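Local coordinates for putative cell adhesion protein (Bacteroides eggerthii, PDB 4GPV) that probably serves as a FimA-like fimbrial subunit, a building block of the adhesive pili of this human gut bacterium, at residues T107-V112 / R193-A198; I160-K165 / Y299-T304. All blocks are in the same frame, centred on the assembly; numbering follows the deposited sequence.

Interaction 1: residues T107-V112 / R193-A198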
loop_
_atom_site.group_PDB
_atom_site.type_symbol
_atom_site.label_atom_id
_atom_site.label_comp_id
_atom_site.label_asym_id
_atom_site.label_seq_id
_atom_site.Cartn_x
_atom_site.Cartn_y
_atom_site.Cartn_z
ATOM N N THR A 107 0.408 20.764 -12.948
ATOM C CA THR A 107 0.272 19.631 -13.876
ATOM C C THR A 107 1.408 18.635 -13.606
ATOM O O THR A 107 1.131 17.447 -13.493
ATOM C CB THR A 107 0.248 20.133 -15.331
ATOM O OG1 THR A 107 -0.861 21.020 -15.485
ATOM C CG2 THR A 107 0.112 18.989 -16.357
ATOM N N ASP A 108 2.653 19.115 -13.398
ATOM C CA ASP A 108 3.784 18.224 -13.085
ATOM C C ASP A 108 3.585 17.469 -11.801
ATOM O O ASP A 108 3.863 16.268 -11.754
ATOM C CB ASP A 108 5.106 18.988 -12.955
ATOM C CG ASP A 108 5.616 19.616 -14.233
ATOM O OD1 ASP A 108 5.225 19.135 -15.329
ATOM O OD2 ASP A 108 6.455 20.553 -14.139
ATOM N N LEU A 109 3.177 18.178 -10.731
ATOM C CA LEU A 109 3.023 17.532 -9.438
ATOM C C LEU A 109 1.950 16.440 -9.498
ATOM O O LEU A 109 2.147 15.366 -8.939
ATOM C CB LEU A 109 2.668 18.557 -8.355
ATOM C CG LEU A 109 2.408 17.960 -6.966
ATOM C CD1 LEU A 109 3.641 17.358 -6.384
ATOM C CD2 LEU A 109 1.887 18.985 -6.034
ATOM N N LEU A 110 0.827 16.719 -10.181
ATOM C CA LEU A 110 -0.302 15.801 -10.271
ATOM C C LEU A 110 0.057 14.480 -10.963
ATOM O O LEU A 110 -0.611 13.463 -10.731
ATOM C CB LEU A 110 -1.484 16.469 -10.986
ATOM C CG LEU A 110 -2.126 17.642 -10.237
ATOM C CD1 LEU A 110 -3.225 18.301 -11.072
ATOM C CD2 LEU A 110 -2.658 17.227 -8.880
ATOM N N ALA A 111 1.121 14.488 -11.776
ATOM C CA ALA A 111 1.595 13.306 -12.485
ATOM C C ALA A 111 2.710 12.550 -11.759
ATOM O O ALA A 111 3.051 11.457 -12.198
ATOM C CB ALA A 111 2.074 13.704 -13.874
ATOM N N VAL A 112 3.288 13.090 -10.660
ATOM C CA VAL A 112 4.394 12.382 -9.989
ATOM C C VAL A 112 3.938 11.037 -9.407
ATOM O O VAL A 112 2.956 10.990 -8.686
ATOM C CB VAL A 112 5.064 13.228 -8.874
ATOM C CG1 VAL A 112 6.124 12.412 -8.123
ATOM C CG2 VAL A 112 5.688 14.476 -9.468
ATOM N N ARG A 193 0.544 6.750 -6.756
ATOM C CA ARG A 193 0.162 8.078 -7.176
ATOM C C ARG A 193 -0.135 8.917 -5.973
ATOM O O ARG A 193 -0.963 8.527 -5.123
ATOM C CB ARG A 193 -1.083 8.009 -8.077
ATOM C CG ARG A 193 -0.802 7.872 -9.543
ATOM C CD ARG A 193 -0.214 9.146 -10.123
ATOM N NE ARG A 193 -1.200 10.139 -10.540
ATOM C CZ ARG A 193 -1.648 10.277 -11.780
ATOM N NH1 ARG A 193 -1.246 9.448 -12.734
ATOM N NH2 ARG A 193 -2.514 11.231 -12.075
ATOM N N PHE A 194 0.541 10.068 -5.853
ATOM C CA PHE A 194 0.258 10.915 -4.706
ATOM C C PHE A 194 -1.021 11.695 -4.887
ATOM O O PHE A 194 -1.701 11.976 -3.902
ATOM C CB PHE A 194 1.436 11.892 -4.460
ATOM C CG PHE A 194 2.722 11.165 -4.157
ATOM C CD1 PHE A 194 3.042 10.796 -2.850
ATOM C CD2 PHE A 194 3.619 10.839 -5.178
ATOM C CE1 PHE A 194 4.242 10.126 -2.570
ATOM C CE2 PHE A 194 4.804 10.142 -4.898
ATOM C CZ PHE A 194 5.100 9.781 -3.606
ATOM N N PHE A 195 -1.306 12.140 -6.132
ATOM C CA PHE A 195 -2.489 12.937 -6.439
ATOM C C PHE A 195 -3.163 12.338 -7.652
ATOM O O PHE A 195 -2.794 11.256 -8.092
ATOM C CB PHE A 195 -2.097 14.410 -6.652
ATOM C CG PHE A 195 -1.389 14.963 -5.452
ATOM C CD1 PHE A 195 -2.089 15.252 -4.284
ATOM C CD2 PHE A 195 -0.007 15.126 -5.455
ATOM C CE1 PHE A 195 -1.421 15.670 -3.140
ATOM C CE2 PHE A 195 0.658 15.546 -4.305
ATOM C CZ PHE A 195 -0.064 15.868 -3.171
ATOM N N GLY A 196 -4.186 12.992 -8.143
ATOM C CA GLY A 196 -4.908 12.454 -9.282
ATOM C C GLY A 196 -6.207 11.832 -8.844
ATOM O O GLY A 196 -6.567 11.850 -7.662
ATOM N N SER A 197 -6.916 11.294 -9.811
ATOM C CA SER A 197 -8.235 10.743 -9.575
ATOM C C SER A 197 -8.158 9.415 -8.851
ATOM O O SER A 197 -7.139 8.721 -8.886
ATOM C CB SER A 197 -8.958 10.548 -10.895
ATOM O OG SER A 197 -8.348 9.487 -11.613
ATOM N N ALA A 198 -9.276 9.046 -8.223
ATOM C CA ALA A 198 -9.379 7.762 -7.557
ATOM C C ALA A 198 -9.109 6.633 -8.583
ATOM O O ALA A 198 -8.416 5.666 -8.249
ATOM C CB ALA A 198 -10.772 7.630 -6.948
HETATM O O HOH W 1 0.633 12.370 -8.290
#

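Interaction 2: residues I160-K165 / Y299-T304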
loop_
_atom_site.group_PDB
_atom_site.type_symbol
_atom_site.label_atom_id
_atom_site.label_comp_id
_atom_site.label_asym_id
_atom_site.label_seq_id
_atom_site.Cartn_x
_atom_site.Cartn_y
_atom_site.Cartn_z
ATOM N N ILE A 160 -2.351 -4.791 4.035
ATOM C CA ILE A 160 -3.007 -6.117 4.001
ATOM C C ILE A 160 -2.472 -6.923 5.176
ATOM O O ILE A 160 -1.270 -7.129 5.239
ATOM C CB ILE A 160 -2.755 -6.838 2.644
ATOM C CG1 ILE A 160 -3.332 -6.015 1.463
ATOM C CG2 ILE A 160 -3.370 -8.278 2.665
ATOM C CD1 ILE A 160 -2.837 -6.504 0.090
ATOM N N GLN A 161 -3.355 -7.415 6.071
ATOM C CA GLN A 161 -2.948 -8.235 7.217
ATOM C C GLN A 161 -3.442 -9.649 7.010
ATOM O O GLN A 161 -4.558 -9.827 6.524
ATOM C CB GLN A 161 -3.558 -7.694 8.530
ATOM C CG GLN A 161 -2.834 -6.462 9.047
ATOM C CD GLN A 161 -3.559 -5.851 10.219
ATOM O OE1 GLN A 161 -4.590 -5.189 10.071
ATOM N NE2 GLN A 161 -3.036 -6.076 11.404
ATOM N N LEU A 162 -2.661 -10.651 7.456
ATOM C CA LEU A 162 -3.051 -12.047 7.332
ATOM C C LEU A 162 -3.200 -12.699 8.696
ATOM O O LEU A 162 -2.288 -12.620 9.527
ATOM C CB LEU A 162 -2.003 -12.810 6.479
ATOM C CG LEU A 162 -2.165 -14.315 6.385
ATOM C CD1 LEU A 162 -3.489 -14.686 5.687
ATOM C CD2 LEU A 162 -0.966 -14.959 5.682
ATOM N N ILE A 163 -4.364 -13.341 8.914
ATOM C CA ILE A 163 -4.681 -14.172 10.090
ATOM C C ILE A 163 -4.842 -15.613 9.586
ATOM O O ILE A 163 -5.716 -15.858 8.748
ATOM C CB ILE A 163 -5.950 -13.662 10.840
ATOM C CG1 ILE A 163 -5.733 -12.250 11.412
ATOM C CG2 ILE A 163 -6.393 -14.631 11.947
ATOM C CD1 ILE A 163 -7.004 -11.592 11.872
ATOM N N VAL A 164 -4.038 -16.564 10.104
ATOM C CA VAL A 164 -4.110 -17.947 9.691
ATOM C C VAL A 164 -4.698 -18.779 10.825
ATOM O O VAL A 164 -4.235 -18.673 11.957
ATOM C CB VAL A 164 -2.723 -18.475 9.270
ATOM C CG1 VAL A 164 -2.795 -19.957 8.865
ATOM C CG2 VAL A 164 -2.149 -17.626 8.135
ATOM N N LYS A 165 -5.760 -19.521 10.534
ATOM C CA LYS A 165 -6.361 -20.485 11.477
ATOM C C LYS A 165 -6.118 -21.836 10.864
ATOM O O LYS A 165 -6.770 -22.188 9.877
ATOM C CB LYS A 165 -7.847 -20.189 11.722
ATOM C CG LYS A 165 -8.019 -18.868 12.443
ATOM C CD LYS A 165 -9.450 -18.439 12.559
ATOM C CE LYS A 165 -9.508 -17.071 13.177
ATOM N NZ LYS A 165 -10.881 -16.724 13.638
ATOM N N TYR A 299 -6.933 -4.050 4.857
ATOM C CA TYR A 299 -7.640 -5.311 4.620
ATOM C C TYR A 299 -7.185 -6.351 5.599
ATOM O O TYR A 299 -5.981 -6.550 5.780
ATOM C CB TYR A 299 -7.373 -5.834 3.175
ATOM C CG TYR A 299 -7.812 -4.834 2.125
ATOM C CD1 TYR A 299 -6.967 -3.804 1.722
ATOM C CD2 TYR A 299 -9.110 -4.849 1.618
ATOM C CE1 TYR A 299 -7.384 -2.841 0.806
ATOM C CE2 TYR A 299 -9.535 -3.892 0.689
ATOM C CZ TYR A 299 -8.664 -2.885 0.294
ATOM O OH TYR A 299 -9.051 -1.881 -0.555
ATOM N N THR A 300 -8.135 -7.044 6.171
ATOM C CA THR A 300 -7.839 -8.150 7.082
ATOM C C THR A 300 -8.296 -9.433 6.384
ATOM O O THR A 300 -9.473 -9.567 6.004
ATOM C CB THR A 300 -8.470 -7.955 8.450
ATOM O OG1 THR A 300 -7.931 -6.778 9.064
ATOM C CG2 THR A 300 -8.236 -9.168 9.356
ATOM N N VAL A 301 -7.342 -10.339 6.141
ATOM C CA VAL A 301 -7.639 -11.592 5.472
ATOM C C VAL A 301 -7.502 -12.704 6.480
ATOM O O VAL A 301 -6.399 -12.873 6.992
ATOM C CB VAL A 301 -6.686 -11.836 4.283
ATOM C CG1 VAL A 301 -6.966 -13.190 3.608
ATOM C CG2 VAL A 301 -6.726 -10.683 3.272
ATOM N N THR A 302 -8.605 -13.436 6.772
ATOM C CA THR A 302 -8.550 -14.613 7.667
ATOM C C THR A 302 -8.664 -15.846 6.802
ATOM O O THR A 302 -9.628 -15.995 6.059
ATOM C CB THR A 302 -9.633 -14.556 8.748
ATOM O OG1 THR A 302 -9.648 -13.259 9.331
ATOM C CG2 THR A 302 -9.456 -15.638 9.827
ATOM N N VAL A 303 -7.664 -16.730 6.880
ATOM C CA VAL A 303 -7.617 -17.959 6.089
ATOM C C VAL A 303 -7.726 -19.118 7.073
ATOM O O VAL A 303 -6.883 -19.213 7.975
ATOM C CB VAL A 303 -6.285 -18.017 5.288
ATOM C CG1 VAL A 303 -6.199 -19.306 4.453
ATOM C CG2 VAL A 303 -6.121 -16.782 4.397
ATOM N N THR A 304 -8.788 -19.939 6.952
ATOM C CA THR A 304 -8.987 -21.118 7.789
ATOM C C THR A 304 -8.686 -22.290 6.888
ATOM O O THR A 304 -9.371 -22.475 5.877
ATOM C CB THR A 304 -10.398 -21.156 8.411
ATOM O OG1 THR A 304 -10.574 -19.967 9.176
ATOM C CG2 THR A 304 -10.621 -22.376 9.320
HETATM O O HOH W 2 -4.660 -4.456 7.374
#

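Interaction 1: residues T107-V112 / R193-A198
Leu109 and Phe195 face each other with different first torsions: in Leu109, CG stands anti to the backbone N (chi1 177°), whereas in Phe195 the ring carbon CG lies anti to the carbonyl carbon (chi1 -57°). The two side chains approach obliquely, with Leu109 CG 4.0 Å from Phe195 CE2 and both leucine methyls near that same ring atom. Leu110 meets the stem of the side chain instead; its CD2 packs 3.6 Å from Phe195 CB, the two side chains crossing at about a right angle. One residue back in the loop, Phe194 turns its CD2 edge to the Val112 carbonyl, whose O lies in the ring plane 3.6 Å from CD2.

One water between the segments bridges Val112 O and Phe195 N. It accepts the N-H of Phe195 (N to water O 2.9 Å) and donates to Val112 O at 2.7 Å; its bond to Leu110 O is weak. The water has more acceptors in reach than protons, so the two donations need not both be made at once. Arg193, bent at chi2 and chi3, curls back over its own loop. Its NE donates to Phe195 O at 3.1 Å (154° at the hydrogen), approaching from above the carbonyl plane. Ala111 CA lies over one face of the guanidinium, and NH2 forms a salt bridge with Glu200 in the short helix that Ser197 N-caps.

Further rings extend the apolar side: Tyr87 meets Phe195 edge-to-face, and Phe100 does the same with Phe194. The arrangement is the packing of a helix end (106-111) against the loop that leaves strand 176-193, through an aromatic cluster to which strand 83-90 contributes Tyr87, within a beta-rich subunit of the FimA type.

Interaction 2: residues I160-K165 / Y299-T304
Leu162 and Val303 form the tightest apolar contact on the buried face, with Leu162 CD1 3.6 Å from Val303 CG2. Anti placement of Leu162 CG to its backbone N (chi1 173°) starts the side chain on this path, and CD1 also lies near Val301 CG1. Farther back along the strands, Ile160 and Val301 run side by side, pointing the same way, while Leu263 of strand 262-271 covers this face. Five backbone hydrogen bonds alternate between the strands, from Gln161 N to Tyr299 O at 2.8 Å through Lys165 N to Val303 O at 2.8 Å. With the strand directions only 19° apart, this is a regular parallel pair, here in the FimA-like C-terminal domain of the transthyretin clan. On the other face, Ile163 CD1 reaches diagonally to Thr300 CG2 (3.7 Å), and its CG2 meets Thr302 CG2. Lys165, extended beyond CG, lays CE 3.6 Å from Thr302 CG2, and its NZ bonds to Ser243 OG. At the Gln161 end, a water lies within donating distance of both Gln161 OE1 (2.8 Å) and Tyr299 O (2.9 Å); with further acceptors nearby, it may not serve both at the same time.

Overall arrangement
The two contacts share no strand or helix and lie on opposite sides of the chain's centre, with centres about 32 Å apart and nearest atoms about 11 Å apart. Their segments alternate along the sequence. Both are only partly buried, interaction 2 the more so. Internal to one sheet, it buries 584 Å², has 7 of 12 touching residues buried and none exposed, and relies on direct backbone hydrogen bonds in strict register. Interaction 1 buries 334 Å² between a helix and a loop, with 3 of 8 touching residues buried and 1 exposed; side-chain packing and a water replace that regular bonding. Indirectly, Phe195 touches strand 133-138, which pairs antiparallel with strand 146-169, the carrier of 160-165.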